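Local atomic coordinates of MdbA protein (Corynebacterium matruchotii ATCC 14266, PDB entry 6BO0), a protein that acts as a thiol-disulfide oxidoreductase of the DsbA family, probably forming disulfide bonds in exported proteins at the cell envelope. Residues N14-F19 and S105-W110; D42-F47 and R181-G186; W110-M115 and D134-L139. All blocks are in the same frame, centred on the assembly; numbering follows the deposited sequence. Where two conformers were deposited one is given.

Interaction 1: N14-F19 and S105-W110; sequences NETTAF and SAQVYW
Glu-15 and Trp-110 make a hydrogen-bonded link between residues 14-19 and the helix start at 105-110. Indole NE1 donates to Glu-15 OE2 at 3.0 Å with an N-H...O angle of 151°. The acceptor lies almost in the ring plane of Trp-110, whereas the indole N-H reaches OE2 from above the carboxylate plane, the two flat groups being turned 72° apart. The aromatic term is an offset edge-to-face pair: the edge of Phe-19 is directed at the face of the Trp-110 six-membered ring, with centroids 5.7 Å apart and CZ 3.7 Å from CE3 of Trp-110.

Helix 106-118 belongs to the helical part of this DsbA-like thioredoxin fold, and the extended loop leading into strand 20-24 runs past its first turn. Ser-105 N-caps that turn, its OG accepting from Val-108 N at 3.1 Å.

Packing contacts fill in between. Thr-17 CG2 packs 3.7 Å from Trp-110 CB; chi1 of 56° puts OG1 between the backbone N and the carbonyl carbon, with CG2 anti to the latter. Ala-106 CB is 3.9 Å from Phe-19 CE1 and also meets the carbonyl O of Phe-19. Helix 51-68 adds Ile-67 against Phe-19 and Met-63 against Trp-110.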
loop_
_atom_site.group_PDB
_atom_site.type_symbol
_atom_site.label_atom_id
_atom_site.label_comp_id
_atom_site.label_asym_id
_atom_site.label_seq_id
_atom_site.Cartn_x
_atom_site.Cartn_y
_atom_site.Cartn_z
ATOM N N ASN A 14 1.316 -2.089 -14.989
ATOM C CA ASN A 14 1.291 -3.460 -15.450
ATOM C C ASN A 14 2.586 -4.193 -15.213
ATOM O O ASN A 14 3.025 -4.993 -16.035
ATOM C CB ASN A 14 0.932 -3.514 -16.934
ATOM C CG ASN A 14 0.497 -4.891 -17.370
ATOM O OD1 ASN A 14 -0.271 -5.579 -16.682
ATOM N ND2 ASN A 14 0.991 -5.306 -18.518
ATOM N N GLU A 15 3.184 -3.932 -14.071
ATOM C CA GLU A 15 4.375 -4.650 -13.678
ATOM C C GLU A 15 4.077 -6.069 -13.270
ATOM O O GLU A 15 2.967 -6.377 -12.825
ATOM C CB GLU A 15 5.002 -3.967 -12.502
ATOM C CG GLU A 15 5.569 -2.618 -12.832
ATOM C CD GLU A 15 6.297 -2.086 -11.635
ATOM O OE1 GLU A 15 7.423 -2.566 -11.406
ATOM O OE2 GLU A 15 5.704 -1.258 -10.899
ATOM N N THR A 16 5.068 -6.938 -13.463
ATOM C CA THR A 16 4.996 -8.293 -12.978
ATOM C C THR A 16 5.630 -8.357 -11.625
ATOM O O THR A 16 6.516 -7.542 -11.308
ATOM C CB THR A 16 5.789 -9.226 -13.870
ATOM O OG1 THR A 16 7.128 -8.717 -13.984
ATOM C CG2 THR A 16 5.116 -9.321 -15.232
ATOM N N THR A 17 5.168 -9.276 -10.799
ATOM C CA THR A 17 5.718 -9.465 -9.468
ATOM C C THR A 17 6.087 -10.918 -9.273
ATOM O O THR A 17 5.550 -11.819 -9.945
ATOM C CB THR A 17 4.705 -9.045 -8.391
ATOM O OG1 THR A 17 3.489 -9.762 -8.566
ATOM C CG2 THR A 17 4.382 -7.526 -8.493
ATOM N N ALA A 18 7.052 -11.145 -8.392
ATOM C CA ALA A 18 7.470 -12.506 -7.991
ATOM C C ALA A 18 7.589 -12.514 -6.475
ATOM O O ALA A 18 8.652 -12.792 -5.917
ATOM C CB ALA A 18 8.774 -12.939 -8.657
ATOM N N PHE A 19 6.469 -12.325 -5.816
ATOM C CA PHE A 19 6.397 -12.422 -4.376
ATOM C C PHE A 19 4.960 -12.660 -3.949
ATOM O O PHE A 19 4.031 -12.681 -4.793
ATOM C CB PHE A 19 7.004 -11.199 -3.677
ATOM C CG PHE A 19 6.445 -9.872 -4.128
ATOM C CD1 PHE A 19 5.218 -9.398 -3.673
ATOM C CD2 PHE A 19 7.142 -9.099 -5.039
ATOM C CE1 PHE A 19 4.727 -8.175 -4.103
ATOM C CE2 PHE A 19 6.663 -7.872 -5.456
ATOM C CZ PHE A 19 5.438 -7.412 -4.997
ATOM N N SER A 105 -4.316 -10.965 -5.963
ATOM C CA SER A 105 -2.934 -11.329 -6.212
ATOM C C SER A 105 -1.970 -10.197 -5.837
ATOM O O SER A 105 -2.303 -9.002 -5.822
ATOM C CB SER A 105 -2.705 -11.690 -7.683
ATOM O OG SER A 105 -2.824 -10.533 -8.492
ATOM N N ALA A 106 -0.744 -10.600 -5.549
ATOM C CA ALA A 106 0.332 -9.665 -5.294
ATOM C C ALA A 106 0.535 -8.716 -6.459
ATOM O O ALA A 106 0.783 -7.506 -6.275
ATOM C CB ALA A 106 1.632 -10.415 -4.998
ATOM N N GLN A 107 0.370 -9.226 -7.677
ATOM C CA GLN A 107 0.594 -8.411 -8.839
ATOM C C GLN A 107 -0.463 -7.278 -8.941
ATOM O O GLN A 107 -0.145 -6.110 -9.249
ATOM C CB GLN A 107 0.601 -9.265 -10.088
ATOM C CG GLN A 107 0.925 -8.474 -11.307
ATOM C CD GLN A 107 1.325 -9.380 -12.435
ATOM O OE1 GLN A 107 0.691 -9.395 -13.476
ATOM N NE2 GLN A 107 2.356 -10.188 -12.214
ATOM N N VAL A 108 -1.727 -7.634 -8.757
ATOM C CA VAL A 108 -2.786 -6.631 -8.818
ATOM C C VAL A 108 -2.615 -5.637 -7.673
ATOM O O VAL A 108 -2.759 -4.423 -7.867
ATOM C CB VAL A 108 -4.168 -7.308 -8.826
ATOM C CG1 VAL A 108 -5.275 -6.266 -8.785
ATOM C CG2 VAL A 108 -4.338 -8.162 -10.050
ATOM N N TYR A 109 -2.284 -6.134 -6.486
ATOM C CA TYR A 109 -2.040 -5.252 -5.351
ATOM C C TYR A 109 -0.933 -4.239 -5.658
ATOM O O TYR A 109 -1.086 -3.036 -5.433
ATOM C CB TYR A 109 -1.690 -6.057 -4.094
ATOM C CG TYR A 109 -1.295 -5.135 -2.966
ATOM C CD1 TYR A 109 -2.232 -4.371 -2.294
ATOM C CD2 TYR A 109 0.025 -4.962 -2.621
ATOM C CE1 TYR A 109 -1.866 -3.479 -1.291
ATOM C CE2 TYR A 109 0.412 -4.059 -1.638
ATOM C CZ TYR A 109 -0.532 -3.331 -0.972
ATOM O OH TYR A 109 -0.121 -2.452 -0.003
ATOM N N TRP A 110 0.199 -4.742 -6.137
ATOM C CA TRP A 110 1.343 -3.888 -6.402
ATOM C C TRP A 110 1.003 -2.793 -7.407
ATOM O O TRP A 110 1.308 -1.610 -7.200
ATOM C CB TRP A 110 2.496 -4.753 -6.925
ATOM C CG TRP A 110 3.713 -3.982 -7.228
ATOM C CD1 TRP A 110 4.080 -3.455 -8.435
ATOM C CD2 TRP A 110 4.713 -3.580 -6.308
ATOM N NE1 TRP A 110 5.258 -2.763 -8.326
ATOM C CE2 TRP A 110 5.669 -2.830 -7.027
ATOM C CE3 TRP A 110 4.912 -3.790 -4.952
ATOM C CZ2 TRP A 110 6.786 -2.292 -6.418
ATOM C CZ3 TRP A 110 6.034 -3.253 -4.361
ATOM C CH2 TRP A 110 6.945 -2.523 -5.093
#

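Interaction 2: D42-F47 and R181-G186; sequences DIYEDF and RVFIDG
Tyr-44 and Phe-183 meet on one face of an antiparallel strand pair with their rings inclined at 72° and their centroids 5.7 Å apart. Phe-183 CD1 lies at the edge of the Tyr-44 ring, near its plane, 3.7 Å from Tyr-44 CE1, whereas CE1 approaches the phenylalanine ring obliquely. In both residues CG stands anti to the carbonyl carbon, beside the backbone N (chi1 close to -65° in each). The carbonyl O of Arg-181 lies in the Tyr-44 ring plane at its edge, 3.7 Å from CD1, and Leu-169 of helix 155-172 touches both aromatic side chains.

Strands 39-45 and 181-184 are neighbours in the central mixed sheet of the thioredoxin fold; their short segments run at 171°. Asp-42 with Phe-183 and Tyr-44 with Arg-181 are hydrogen-bonded pairs, flanking the non-hydrogen-bonded pair Ile-43 with Val-182. Tyr-44 N donates to Arg-181 O at 2.9 Å, and Arg-181 N returns a bond to Tyr-44 O at 3.1 Å.

Ile-43 and Val-182 project from the other face, where Ile-43 CG1 and Val-182 CG2 are 4.4 Å apart. Arg-181 meets Tyr-44 CB to CB, but its chain bends at chi2 and chi3, and its guanidinium forms salt bridges with Glu-188 and Asp-174. Asp-42 OD1 pairs with Arg-77, while OD2 accepts from a water, 2.8 Å away, that in turn accepts from Gly-186 N.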
loop_
_atom_site.group_PDB
_atom_site.type_symbol
_atom_site.label_atom_id
_atom_site.label_comp_id
_atom_site.label_asym_id
_atom_site.label_seq_id
_atom_site.Cartn_x
_atom_site.Cartn_y
_atom_site.Cartn_z
ATOM N N ASP A 42 9.191 -2.062 7.812
ATOM C CA ASP A 42 7.853 -1.510 8.054
ATOM C C ASP A 42 7.751 -0.145 7.390
ATOM O O ASP A 42 8.594 0.729 7.655
ATOM C CB ASP A 42 7.600 -1.389 9.559
ATOM C CG ASP A 42 7.486 -2.733 10.246
ATOM O OD1 ASP A 42 6.548 -3.482 9.938
ATOM O OD2 ASP A 42 8.333 -3.061 11.118
ATOM N N ILE A 43 6.722 0.033 6.563
ATOM C CA ILE A 43 6.503 1.283 5.844
ATOM C C ILE A 43 5.122 1.804 6.199
ATOM O O ILE A 43 4.109 1.221 5.827
ATOM C CB ILE A 43 6.627 1.092 4.323
ATOM C CG1 ILE A 43 7.993 0.486 3.988
ATOM C CG2 ILE A 43 6.368 2.410 3.587
ATOM C CD1 ILE A 43 8.190 0.210 2.523
ATOM N N TYR A 44 5.103 2.902 6.942
ATOM C CA TYR A 44 3.867 3.558 7.348
ATOM C C TYR A 44 3.540 4.639 6.334
ATOM O O TYR A 44 4.341 5.542 6.087
ATOM C CB TYR A 44 4.043 4.175 8.740
ATOM C CG TYR A 44 4.281 3.136 9.831
ATOM C CD1 TYR A 44 5.542 2.656 10.104
ATOM C CD2 TYR A 44 3.227 2.644 10.580
ATOM C CE1 TYR A 44 5.747 1.733 11.108
ATOM C CE2 TYR A 44 3.413 1.729 11.567
ATOM C CZ TYR A 44 4.681 1.262 11.831
ATOM O OH TYR A 44 4.834 0.331 12.828
ATOM N N GLU A 45 2.346 4.552 5.742
ATOM C CA GLU A 45 1.982 5.455 4.671
ATOM C C GLU A 45 0.476 5.695 4.621
ATOM O O GLU A 45 -0.308 4.907 5.168
ATOM C CB GLU A 45 2.508 4.941 3.339
ATOM C CG GLU A 45 1.895 3.615 2.905
ATOM C CD GLU A 45 2.379 3.096 1.558
ATOM O OE1 GLU A 45 3.459 3.532 1.113
ATOM O OE2 GLU A 45 1.689 2.207 0.988
ATOM N N ASP A 46 0.102 6.750 3.910
ATOM C CA ASP A 46 -1.288 7.194 3.788
ATOM C C ASP A 46 -1.488 7.564 2.334
ATOM O O ASP A 46 -0.681 8.295 1.752
ATOM C CB ASP A 46 -1.508 8.384 4.755
ATOM C CG ASP A 46 -2.916 8.970 4.748
ATOM O OD1 ASP A 46 -3.459 9.186 3.635
ATOM O OD2 ASP A 46 -3.447 9.248 5.844
ATOM N N PHE A 47 -2.535 7.025 1.719
ATOM C CA PHE A 47 -2.751 7.224 0.292
ATOM C C PHE A 47 -3.077 8.648 -0.130
ATOM O O PHE A 47 -3.093 8.923 -1.337
ATOM C CB PHE A 47 -3.815 6.269 -0.246
ATOM C CG PHE A 47 -3.311 4.866 -0.494
ATOM C CD1 PHE A 47 -2.365 4.630 -1.478
ATOM C CD2 PHE A 47 -3.774 3.787 0.227
ATOM C CE1 PHE A 47 -1.899 3.367 -1.719
ATOM C CE2 PHE A 47 -3.336 2.509 -0.031
ATOM C CZ PHE A 47 -2.382 2.292 -0.997
ATOM N N ARG A 181 6.936 6.830 7.204
ATOM C CA ARG A 181 7.980 6.410 8.149
ATOM C C ARG A 181 8.434 5.028 7.762
ATOM O O ARG A 181 7.603 4.205 7.383
ATOM C CB ARG A 181 7.444 6.379 9.597
ATOM C CG ARG A 181 6.703 7.625 10.006
ATOM C CD ARG A 181 7.600 8.799 10.288
ATOM N NE ARG A 181 8.225 8.630 11.591
ATOM C CZ ARG A 181 7.647 8.831 12.768
ATOM N NH1 ARG A 181 6.426 9.355 12.862
ATOM N NH2 ARG A 181 8.321 8.554 13.871
ATOM N N VAL A 182 9.733 4.772 7.852
ATOM C CA VAL A 182 10.309 3.483 7.524
ATOM C C VAL A 182 11.158 2.997 8.668
ATOM O O VAL A 182 11.967 3.760 9.218
ATOM C CB VAL A 182 11.162 3.563 6.238
ATOM C CG1 VAL A 182 11.797 2.225 5.895
ATOM C CG2 VAL A 182 10.313 4.087 5.095
ATOM N N PHE A 183 10.964 1.722 9.007
ATOM C CA PHE A 183 11.762 1.040 10.017
ATOM C C PHE A 183 12.383 -0.191 9.380
ATOM O O PHE A 183 11.718 -0.899 8.627
ATOM C CB PHE A 183 10.917 0.585 11.223
ATOM C CG PHE A 183 10.337 1.700 12.023
ATOM C CD1 PHE A 183 9.310 2.486 11.517
ATOM C CD2 PHE A 183 10.772 1.936 13.317
ATOM C CE1 PHE A 183 8.786 3.514 12.272
ATOM C CE2 PHE A 183 10.243 2.950 14.062
ATOM C CZ PHE A 183 9.247 3.744 13.544
ATOM N N ILE A 184 13.654 -0.453 9.683
ATOM C CA ILE A 184 14.318 -1.689 9.283
ATOM C C ILE A 184 14.693 -2.449 10.554
ATOM O O ILE A 184 15.410 -1.920 11.397
ATOM C CB ILE A 184 15.581 -1.440 8.429
ATOM C CG1 ILE A 184 15.225 -0.688 7.131
ATOM C CG2 ILE A 184 16.286 -2.759 8.134
ATOM C CD1 ILE A 184 16.411 -0.307 6.273
ATOM N N ASP A 185 14.151 -3.650 10.702
ATOM C CA ASP A 185 14.312 -4.448 11.931
ATOM C C ASP A 185 14.077 -3.584 13.169
ATOM O O ASP A 185 14.797 -3.665 14.157
ATOM C CB ASP A 185 15.657 -5.152 11.938
ATOM C CG ASP A 185 15.702 -6.297 10.934
ATOM O OD1 ASP A 185 14.624 -6.869 10.592
ATOM O OD2 ASP A 185 16.809 -6.638 10.484
ATOM N N GLY A 186 13.022 -2.786 13.120
ATOM C CA GLY A 186 12.595 -2.018 14.253
ATOM C C GLY A 186 13.305 -0.712 14.525
ATOM O O GLY A 186 12.992 -0.048 15.507
HETATM O O HOH W 1 11.094 -3.101 10.976
#

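Interaction 3: W110-M115 and D134-L139; sequences WNFRTM and DMAKIL
Met-135 is the first residue of 134-139 to meet helix 106-118, and it does so through both ends of its side chain. Its CE lies 3.7 Å from Met-115 SD, the two thioether chains crossing at about a right angle. Its CB also packs against Phe-112 CE1. Met-115 reaches this place through a chain bent at chi2 and chi3, which also sets its own CE over one face of the Phe-112 ring, 3.6 Å above the plane and offset toward the rim. Phe-9 of helix 9-12 touches both methionines.

At Ala-136 the backbones come nearest, with CA atoms of Phe-112 and Ala-136 6.8 Å apart. The phenylalanine CG is anti to its backbone N (chi1 -166°), and the ring meets the partner helix at its edge: Ala-136 N lies near the ring plane, 3.6 Å from CE1. Ala-136 CB stands 3.8 Å from the same CE1. Ile-100 of helix 89-103 touches both Phe-112 and Ala-136.

This is helix-to-helix packing in the helical part of the DsbA-like fold, inserted within the thioredoxin unit between strands 72-78 and 181-184. The short axes approach to 10.3 Å at an angle of 129°, and no direct hydrogen bond joins the two segments.

Leu-139, the first residue to leave helical geometry, turns CD1 back onto helix 106-118. That methyl lies 3.8 Å from Phe-112 CA and also packs against Asn-111 O and Met-115 CB; the leucine and phenylalanine side chains cross at about a right angle. The carbonyl O of Leu-139 accepts from a water at 2.7 Å, and this water also accepts from Asn-111 ND2, so a single water bridges the Asn-111 side-chain amide and the backbone carbonyl of Leu-139. Asn-111 OD1 is used separately, accepting from Glu-15 N.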
loop_
_atom_site.group_PDB
_atom_site.type_symbol
_atom_site.label_atom_id
_atom_site.label_comp_id
_atom_site.label_asym_id
_atom_site.label_seq_id
_atom_site.Cartn_x
_atom_site.Cartn_y
_atom_site.Cartn_z
ATOM N N TRP A 110 0.199 -4.742 -6.137
ATOM C CA TRP A 110 1.343 -3.888 -6.402
ATOM C C TRP A 110 1.003 -2.793 -7.407
ATOM O O TRP A 110 1.308 -1.610 -7.200
ATOM C CB TRP A 110 2.496 -4.753 -6.925
ATOM C CG TRP A 110 3.713 -3.982 -7.228
ATOM C CD1 TRP A 110 4.080 -3.455 -8.435
ATOM C CD2 TRP A 110 4.713 -3.580 -6.308
ATOM N NE1 TRP A 110 5.258 -2.763 -8.326
ATOM C CE2 TRP A 110 5.669 -2.830 -7.027
ATOM C CE3 TRP A 110 4.912 -3.790 -4.952
ATOM C CZ2 TRP A 110 6.786 -2.292 -6.418
ATOM C CZ3 TRP A 110 6.034 -3.253 -4.361
ATOM C CH2 TRP A 110 6.945 -2.523 -5.093
ATOM N N ASN A 111 0.375 -3.190 -8.503
ATOM C CA ASN A 111 0.014 -2.224 -9.526
ATOM C C ASN A 111 -1.051 -1.225 -9.056
ATOM O O ASN A 111 -0.992 -0.039 -9.390
ATOM C CB ASN A 111 -0.404 -2.919 -10.819
ATOM C CG ASN A 111 0.767 -3.506 -11.560
ATOM O OD1 ASN A 111 1.743 -2.813 -11.809
ATOM N ND2 ASN A 111 0.695 -4.787 -11.888
ATOM N N PHE A 112 -2.005 -1.689 -8.248
ATOM C CA PHE A 112 -3.036 -0.809 -7.709
ATOM C C PHE A 112 -2.436 0.199 -6.733
ATOM O O PHE A 112 -2.776 1.383 -6.773
ATOM C CB PHE A 112 -4.137 -1.637 -7.063
ATOM C CG PHE A 112 -5.399 -0.874 -6.777
ATOM C CD1 PHE A 112 -6.345 -0.697 -7.754
ATOM C CD2 PHE A 112 -5.650 -0.358 -5.521
ATOM C CE1 PHE A 112 -7.525 -0.022 -7.497
ATOM C CE2 PHE A 112 -6.850 0.286 -5.243
ATOM C CZ PHE A 112 -7.769 0.460 -6.249
ATOM N N ARG A 113 -1.528 -0.266 -5.880
ATOM C CA ARG A 113 -0.850 0.648 -4.953
ATOM C C ARG A 113 -0.057 1.698 -5.719
ATOM O O ARG A 113 -0.090 2.887 -5.377
ATOM C CB ARG A 113 0.043 -0.131 -3.987
ATOM C CG ARG A 113 0.911 0.744 -3.111
ATOM C CD ARG A 113 1.696 -0.035 -2.086
ATOM N NE ARG A 113 2.614 0.840 -1.350
ATOM C CZ ARG A 113 3.833 1.181 -1.752
ATOM N NH1 ARG A 113 4.351 0.690 -2.860
ATOM N NH2 ARG A 113 4.532 2.052 -1.037
ATOM N N THR A 114 0.680 1.266 -6.732
ATOM C CA THR A 114 1.438 2.205 -7.560
ATOM C C THR A 114 0.513 3.241 -8.187
ATOM O O THR A 114 0.800 4.444 -8.188
ATOM C CB THR A 114 2.248 1.490 -8.631
ATOM O OG1 THR A 114 3.186 0.613 -8.002
ATOM C CG2 THR A 114 2.986 2.491 -9.532
ATOM N N MET A 115 -0.594 2.774 -8.742
ATOM C CA MET A 115 -1.554 3.669 -9.346
ATOM C C MET A 115 -2.073 4.692 -8.340
ATOM O O MET A 115 -2.128 5.879 -8.623
ATOM C CB MET A 115 -2.671 2.841 -9.992
ATOM C CG MET A 115 -3.797 3.644 -10.613
ATOM S SD MET A 115 -5.011 4.301 -9.482
ATOM C CE MET A 115 -5.763 2.797 -8.850
ATOM N N ASP A 134 -13.918 -0.018 -10.160
ATOM C CA ASP A 134 -13.737 -0.002 -11.622
ATOM C C ASP A 134 -12.245 -0.009 -11.971
ATOM O O ASP A 134 -11.824 -0.683 -12.923
ATOM C CB ASP A 134 -14.386 1.225 -12.256
ATOM C CG ASP A 134 -15.887 1.224 -12.164
ATOM O OD1 ASP A 134 -16.494 0.143 -12.035
ATOM O OD2 ASP A 134 -16.449 2.332 -12.241
ATOM N N MET A 135 -11.459 0.772 -11.235
ATOM C CA MET A 135 -10.009 0.832 -11.482
ATOM C C MET A 135 -9.332 -0.524 -11.203
ATOM O O MET A 135 -8.463 -0.980 -11.941
ATOM C CB MET A 135 -9.387 1.962 -10.638
ATOM C CG MET A 135 -9.892 3.346 -11.027
ATOM S SD MET A 135 -9.581 4.564 -9.741
ATOM C CE MET A 135 -8.303 5.533 -10.473
ATOM N N ALA A 136 -9.778 -1.156 -10.126
ATOM C CA ALA A 136 -9.273 -2.476 -9.769
ATOM C C ALA A 136 -9.568 -3.486 -10.868
ATOM O O ALA A 136 -8.714 -4.324 -11.209
ATOM C CB ALA A 136 -9.855 -2.931 -8.425
ATOM N N LYS A 137 -10.777 -3.415 -11.443
ATOM C CA LYS A 137 -11.129 -4.310 -12.544
ATOM C C LYS A 137 -10.183 -4.107 -13.735
ATOM O O LYS A 137 -9.685 -5.079 -14.312
ATOM C CB LYS A 137 -12.572 -4.097 -12.959
ATOM C CG LYS A 137 -13.054 -5.063 -14.041
ATOM C CD LYS A 137 -14.525 -4.876 -14.348
ATOM C CE LYS A 137 -14.997 -5.863 -15.409
ATOM N NZ LYS A 137 -14.928 -7.268 -14.939
ATOM N N ILE A 138 -9.929 -2.854 -14.083
ATOM C CA ILE A 138 -9.040 -2.536 -15.189
ATOM C C ILE A 138 -7.628 -3.116 -14.937
ATOM O O ILE A 138 -6.958 -3.576 -15.873
ATOM C CB ILE A 138 -9.010 -1.004 -15.425
ATOM C CG1 ILE A 138 -10.369 -0.517 -15.988
ATOM C CG2 ILE A 138 -7.897 -0.612 -16.392
ATOM C CD1 ILE A 138 -10.603 0.980 -15.881
ATOM N N LEU A 139 -7.196 -3.112 -13.672
ATOM C CA LEU A 139 -5.873 -3.624 -13.292
ATOM C C LEU A 139 -5.857 -5.119 -12.992
ATOM O O LEU A 139 -4.862 -5.626 -12.503
ATOM C CB LEU A 139 -5.303 -2.824 -12.134
ATOM C CG LEU A 139 -5.018 -1.367 -12.504
ATOM C CD1 LEU A 139 -4.296 -0.716 -11.316
ATOM C CD2 LEU A 139 -4.212 -1.187 -13.769
HETATM O O HOH W 2 -2.194 -5.616 -12.481
#

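Overall arrangement
Interactions 1 and 3 share helix 106-118 and Trp-110, with centres about 10 Å apart; they also touch directly through Asn-111. Interaction 2 lies in the central sheet, its centre about 20 Å from that of interaction 1 and 22 Å from that of interaction 3. A salt bridge between Glu-45 OE1 and Arg-113 NH2, 2.8 Å, nevertheless ties it to helix 106-118. Along the chain, interaction 1 closes before interaction 3 opens, interaction 3 is nested within the loop closed by interaction 2, and interactions 1 and 2 alternate. Helix 106-118 thus connects the N-terminal loop, the helical insertion and the thioredoxin sheet.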